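Local structure of probable chitinase A (Chromobacterium violaceum, 4TX8) at residues Val110-Asn115 against Val135-Phe140; His114-Pro119 against Met395-Asn400. The protein probably hydrolyses chitin as a family 18 endochitinase, with an accessory carbohydrate-binding module expected to attach it to its substrate. All coordinates share one frame; numbering follows the deposited sequence.

Interaction 1. Residues Val110-Asn115 against Val135-Phe140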
# COMPACT_ATOMS: atom_id res chain seq x y z
N VAL A 110 0.00 4.11 -5.41
CA VAL A 110 0.89 3.15 -4.75
C VAL A 110 0.17 1.82 -4.61
O VAL A 110 -0.97 1.78 -4.16
CB VAL A 110 1.34 3.66 -3.36
CG1 VAL A 110 2.23 2.63 -2.68
CG2 VAL A 110 2.05 5.00 -3.48
N GLY A 111 0.84 0.73 -4.98
CA GLY A 111 0.24 -0.59 -4.86
C GLY A 111 1.23 -1.67 -4.45
O GLY A 111 2.43 -1.56 -4.71
N TYR A 112 0.71 -2.72 -3.81
CA TYR A 112 1.54 -3.84 -3.38
C TYR A 112 1.53 -4.96 -4.41
O TYR A 112 0.48 -5.37 -4.90
CB TYR A 112 1.06 -4.37 -2.03
CG TYR A 112 1.37 -3.46 -0.87
CD1 TYR A 112 0.57 -2.35 -0.59
CD2 TYR A 112 2.47 -3.69 -0.05
CE1 TYR A 112 0.85 -1.51 0.47
CE2 TYR A 112 2.75 -2.86 1.02
CZ TYR A 112 1.95 -1.76 1.27
OH TYR A 112 2.23 -0.94 2.32
N TRP A 113 2.73 -5.45 -4.72
CA TRP A 113 2.93 -6.54 -5.66
C TRP A 113 3.21 -7.83 -4.87
O TRP A 113 4.16 -7.89 -4.09
CB TRP A 113 4.09 -6.19 -6.61
CG TRP A 113 4.52 -7.26 -7.58
CD1 TRP A 113 4.01 -7.50 -8.82
CD2 TRP A 113 5.59 -8.19 -7.40
NE1 TRP A 113 4.68 -8.53 -9.42
CE2 TRP A 113 5.66 -8.98 -8.57
CE3 TRP A 113 6.49 -8.45 -6.36
CZ2 TRP A 113 6.59 -10.00 -8.73
CZ3 TRP A 113 7.42 -9.47 -6.52
CH2 TRP A 113 7.46 -10.23 -7.70
N HIS A 114 2.37 -8.84 -5.06
CA HIS A 114 2.50 -10.10 -4.31
C HIS A 114 3.75 -10.88 -4.69
O HIS A 114 3.86 -11.38 -5.81
CB HIS A 114 1.29 -11.02 -4.53
CG HIS A 114 -0.02 -10.44 -4.10
ND1 HIS A 114 -1.20 -11.16 -4.15
CD2 HIS A 114 -0.36 -9.22 -3.62
CE1 HIS A 114 -2.19 -10.41 -3.71
NE2 HIS A 114 -1.71 -9.23 -3.38
N ASN A 115 4.69 -11.00 -3.75
CA ASN A 115 5.82 -11.90 -3.94
C ASN A 115 5.45 -13.30 -3.44
O ASN A 115 6.21 -13.95 -2.72
CB ASN A 115 7.06 -11.37 -3.21
CG ASN A 115 8.30 -12.21 -3.47
OD1 ASN A 115 8.56 -12.63 -4.60
ND2 ASN A 115 9.06 -12.49 -2.41
N VAL A 135 4.22 3.72 -7.71
CA VAL A 135 5.11 3.08 -6.75
C VAL A 135 4.71 1.62 -6.61
O VAL A 135 3.57 1.31 -6.26
CB VAL A 135 5.08 3.77 -5.37
CG1 VAL A 135 6.07 3.09 -4.43
CG2 VAL A 135 5.42 5.26 -5.51
N ILE A 136 5.65 0.74 -6.90
CA ILE A 136 5.42 -0.70 -6.81
C ILE A 136 6.06 -1.24 -5.54
O ILE A 136 7.29 -1.26 -5.42
CB ILE A 136 5.99 -1.43 -8.04
CG1 ILE A 136 5.41 -0.83 -9.33
CG2 ILE A 136 5.69 -2.92 -7.96
CD1 ILE A 136 6.15 -1.25 -10.58
N VAL A 137 5.24 -1.67 -4.60
CA VAL A 137 5.74 -2.12 -3.31
C VAL A 137 5.79 -3.64 -3.23
O VAL A 137 4.75 -4.30 -3.18
CB VAL A 137 4.89 -1.60 -2.14
CG1 VAL A 137 5.55 -1.93 -0.82
CG2 VAL A 137 4.69 -0.09 -2.27
N VAL A 138 7.00 -4.19 -3.22
CA VAL A 138 7.19 -5.63 -3.20
C VAL A 138 6.88 -6.22 -1.83
O VAL A 138 7.49 -5.86 -0.82
CB VAL A 138 8.63 -6.00 -3.61
CG1 VAL A 138 8.87 -7.49 -3.44
CG2 VAL A 138 8.88 -5.57 -5.05
N ALA A 139 5.91 -7.14 -1.80
CA ALA A 139 5.42 -7.73 -0.56
C ALA A 139 5.64 -9.25 -0.54
O ALA A 139 5.01 -9.96 -1.32
CB ALA A 139 3.95 -7.41 -0.39
N PHE A 140 6.49 -9.76 0.35
CA PHE A 140 7.19 -8.99 1.38
C PHE A 140 8.61 -9.49 1.56
O PHE A 140 9.00 -10.50 0.98
CB PHE A 140 6.48 -9.11 2.73
CG PHE A 140 5.08 -8.57 2.75
CD1 PHE A 140 4.84 -7.24 3.08
CD2 PHE A 140 4.00 -9.39 2.47
CE1 PHE A 140 3.55 -6.74 3.11
CE2 PHE A 140 2.70 -8.89 2.50
CZ PHE A 140 2.48 -7.57 2.82
O HOH W 1 7.09 -12.61 -0.14

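Interaction 2. Residues His114-Pro119 against Met395-Asn400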
# COMPACT_ATOMS: atom_id res chain seq x y z
N HIS A 114 2.37 -8.84 -5.06
CA HIS A 114 2.50 -10.10 -4.31
C HIS A 114 3.75 -10.88 -4.69
O HIS A 114 3.86 -11.38 -5.81
CB HIS A 114 1.29 -11.02 -4.53
CG HIS A 114 -0.02 -10.44 -4.10
ND1 HIS A 114 -1.20 -11.16 -4.15
CD2 HIS A 114 -0.36 -9.22 -3.62
CE1 HIS A 114 -2.19 -10.41 -3.71
NE2 HIS A 114 -1.71 -9.23 -3.38
N ASN A 115 4.69 -11.00 -3.75
CA ASN A 115 5.82 -11.90 -3.94
C ASN A 115 5.45 -13.30 -3.44
O ASN A 115 6.21 -13.95 -2.72
CB ASN A 115 7.06 -11.37 -3.21
CG ASN A 115 8.30 -12.21 -3.47
OD1 ASN A 115 8.56 -12.63 -4.60
ND2 ASN A 115 9.06 -12.49 -2.41
N PHE A 116 4.26 -13.74 -3.83
CA PHE A 116 3.70 -15.00 -3.35
C PHE A 116 2.43 -15.35 -4.11
O PHE A 116 1.91 -14.53 -4.88
CB PHE A 116 3.41 -14.94 -1.84
CG PHE A 116 2.51 -13.80 -1.44
CD1 PHE A 116 3.03 -12.56 -1.12
CD2 PHE A 116 1.14 -13.99 -1.35
CE1 PHE A 116 2.21 -11.51 -0.73
CE2 PHE A 116 0.30 -12.94 -0.97
CZ PHE A 116 0.84 -11.70 -0.66
N ALA A 117 1.93 -16.56 -3.90
CA ALA A 117 0.65 -16.98 -4.46
C ALA A 117 -0.42 -16.92 -3.38
O ALA A 117 -0.16 -17.21 -2.21
CB ALA A 117 0.74 -18.39 -5.05
N ASN A 118 -1.64 -16.55 -3.77
CA ASN A 118 -2.75 -16.48 -2.83
C ASN A 118 -4.06 -16.58 -3.64
O ASN A 118 -3.99 -16.84 -4.84
CB ASN A 118 -2.63 -15.21 -1.96
CG ASN A 118 -3.25 -13.98 -2.58
OD1 ASN A 118 -3.39 -13.87 -3.79
ND2 ASN A 118 -3.60 -13.02 -1.73
N PRO A 119 -5.25 -16.41 -3.01
CA PRO A 119 -6.43 -16.60 -3.87
C PRO A 119 -6.55 -15.65 -5.07
O PRO A 119 -7.41 -15.87 -5.92
CB PRO A 119 -7.59 -16.38 -2.89
CG PRO A 119 -7.05 -16.81 -1.59
CD PRO A 119 -5.66 -16.26 -1.60
N MET A 395 -2.92 4.78 -1.91
CA MET A 395 -2.31 3.45 -1.82
C MET A 395 -3.40 2.39 -1.82
O MET A 395 -4.49 2.61 -1.29
CB MET A 395 -1.45 3.32 -0.56
CG MET A 395 -0.88 1.92 -0.29
SD MET A 395 -2.02 0.80 0.56
CE MET A 395 -1.57 1.06 2.28
N THR A 396 -3.10 1.23 -2.41
CA THR A 396 -4.03 0.10 -2.40
C THR A 396 -3.38 -1.25 -2.20
O THR A 396 -2.31 -1.53 -2.75
CB THR A 396 -4.81 -0.03 -3.72
OG1 THR A 396 -4.47 1.04 -4.60
CG2 THR A 396 -6.28 -0.04 -3.45
N TRP A 397 -4.05 -2.10 -1.43
CA TRP A 397 -3.85 -3.53 -1.49
C TRP A 397 -4.91 -4.08 -2.44
O TRP A 397 -6.09 -4.07 -2.09
CB TRP A 397 -3.98 -4.17 -0.11
CG TRP A 397 -3.67 -5.63 -0.09
CD1 TRP A 397 -4.54 -6.67 -0.25
CD2 TRP A 397 -2.38 -6.22 0.12
NE1 TRP A 397 -3.87 -7.87 -0.16
CE2 TRP A 397 -2.54 -7.62 0.06
CE3 TRP A 397 -1.10 -5.70 0.34
CZ2 TRP A 397 -1.48 -8.51 0.22
CZ3 TRP A 397 -0.04 -6.59 0.50
CH2 TRP A 397 -0.24 -7.97 0.44
N SER A 398 -4.54 -4.54 -3.63
CA SER A 398 -3.15 -4.67 -4.07
C SER A 398 -3.09 -4.61 -5.59
O SER A 398 -4.12 -4.65 -6.26
CB SER A 398 -2.55 -5.98 -3.59
OG SER A 398 -3.23 -7.08 -4.18
N ILE A 399 -1.88 -4.55 -6.13
CA ILE A 399 -1.67 -4.63 -7.57
C ILE A 399 -2.22 -5.94 -8.13
O ILE A 399 -2.90 -5.96 -9.16
CB ILE A 399 -0.17 -4.49 -7.92
CG1 ILE A 399 0.33 -3.09 -7.51
CG2 ILE A 399 0.08 -4.76 -9.40
CD1 ILE A 399 1.76 -2.80 -7.93
N ASN A 400 -1.95 -7.04 -7.44
CA ASN A 400 -2.40 -8.36 -7.88
C ASN A 400 -3.92 -8.52 -7.86
O ASN A 400 -4.50 -9.06 -8.80
CB ASN A 400 -1.76 -9.45 -7.03
CG ASN A 400 -0.28 -9.60 -7.30
OD1 ASN A 400 0.48 -8.65 -7.14
ND2 ASN A 400 0.13 -10.79 -7.72
O HOH W 2 3.09 -10.70 -8.35

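Interaction 1. Residues Val110-Asn115 against Val135-Phe140
Gly111 and Trp113 each lend both backbone polar groups to the neighbouring strand, in the regular pattern of parallel pairing. Gly111 donates its N-H to Val135 O and takes the N-H of Val137 on its own O (2.8 Å to Val137 N). Trp113 N gives to Val137 O at 2.8 Å, the donor rising 36° above the carbonyl plane, while Trp113 O accepts from Ala139 N. A fifth bond, Asn115 N to Ala139 O at 2.7 Å, carries the pairing past the strand end. Water 1 extends it again, donating to Asn115 O and accepting from Phe140 N, 3.0 Å from the latter. After the cis Ala139-Phe140 peptide the Phe140 ring lies with one face over Ala139 CB.

These are the first two strands of the GH18 TIM barrel, and Val110, Tyr112, Val135, Val137 and Ala139 are on the face turned to its interior. There, Val137 lies alongside Tyr112: its CB sits over one face of the ring as a CH-pi contact, offset toward the rim, and CG1, anti to the backbone N (chi1 -172°), reaches Tyr112 CE2 at 3.5 Å. Ala139 CB meets the edge of the same ring near its plane. Tyr112 OH is hydrogen-bonded to Asp216 OD2, on strand 214-218 and within the family's DxxDxDxE signature. Toward the N-terminal end of the strands, Val110 CG1 packs on Val137 CG2 at 3.7 Å.

On the outer face, Trp113 CE3 presents the indole edge to Val138 CG1, 3.9 Å away, and Trp113 CB rests on Ile136 CG2. The indole NE1 is satisfied by Phe124 O in the following loop. The Asn115 amide is likewise used on both branches, OD1 accepting from Asp154 N and ND2 donating to Thr152 O.

Interaction 2. Residues His114-Pro119 against Met395-Asn400
His114 and Trp397 meet at the C-terminal rim of the barrel, where its first and last strands end. The imidazole lies between two side chains: Asn400 on one face, Phe116 on the other. Asn400 CB sits almost on the ring normal, 3.4 Å from the centroid, and its amide is stacked with the ring, the two planes only 3° apart. The same amide holds the histidine backbone once directly and once through a water. Asn400 OD1 takes the His114 N-H in a nearly straight bond, 2.8 Å from His114 N, although the donor stands well above the carbonyl plane. ND2 donates to water 2, which in turn donates to His114 O.

At the ring tip, His114 NE2 is hydrogen-bonded to Ser398 OG at 2.8 Å. Ser398 is the N-cap of helix 399-404; its OG stands between its backbone N and carbonyl carbon (chi1 64°), where it meets both the Trp401 N-H and the imidazole. The Trp397-Ser398 peptide is cis, as after the corresponding tryptophan in many GH18 enzymes, which floors the substrate cleft there; a citrate, probably from the crystallisation liquor, lies against Trp397, consistent with such a pocket. His114 NE2 comes within 3.7 Å of Trp397 CZ2, the rings inclined at 26° and slid apart with little overlap. Phe116 CZ and Trp397 CH2 meet edge to edge, tip to tip, at 4.0 Å.

Overall arrangement
Entering the barrel along strand 108-114, the chain makes both contacts from the same stretch, and His114 and Asn115 belong to each. Interaction 1 closes first: the loop after Asn115 returns within 19 residues to lay strand 135-143 on one side of the opening strand. Segment 114-119 of interaction 2 starts out along that loop, so the two spans overlap, but its partner arrives only after the barrel's other strands and the helices between them, 275 residues on. Strand 393-397 then takes the other side of strand 108-114, Thr396 N probably bonding to Val110 O, and Ile399 N, at the start of helix 399-404, to Tyr112 O, and the barrel is closed.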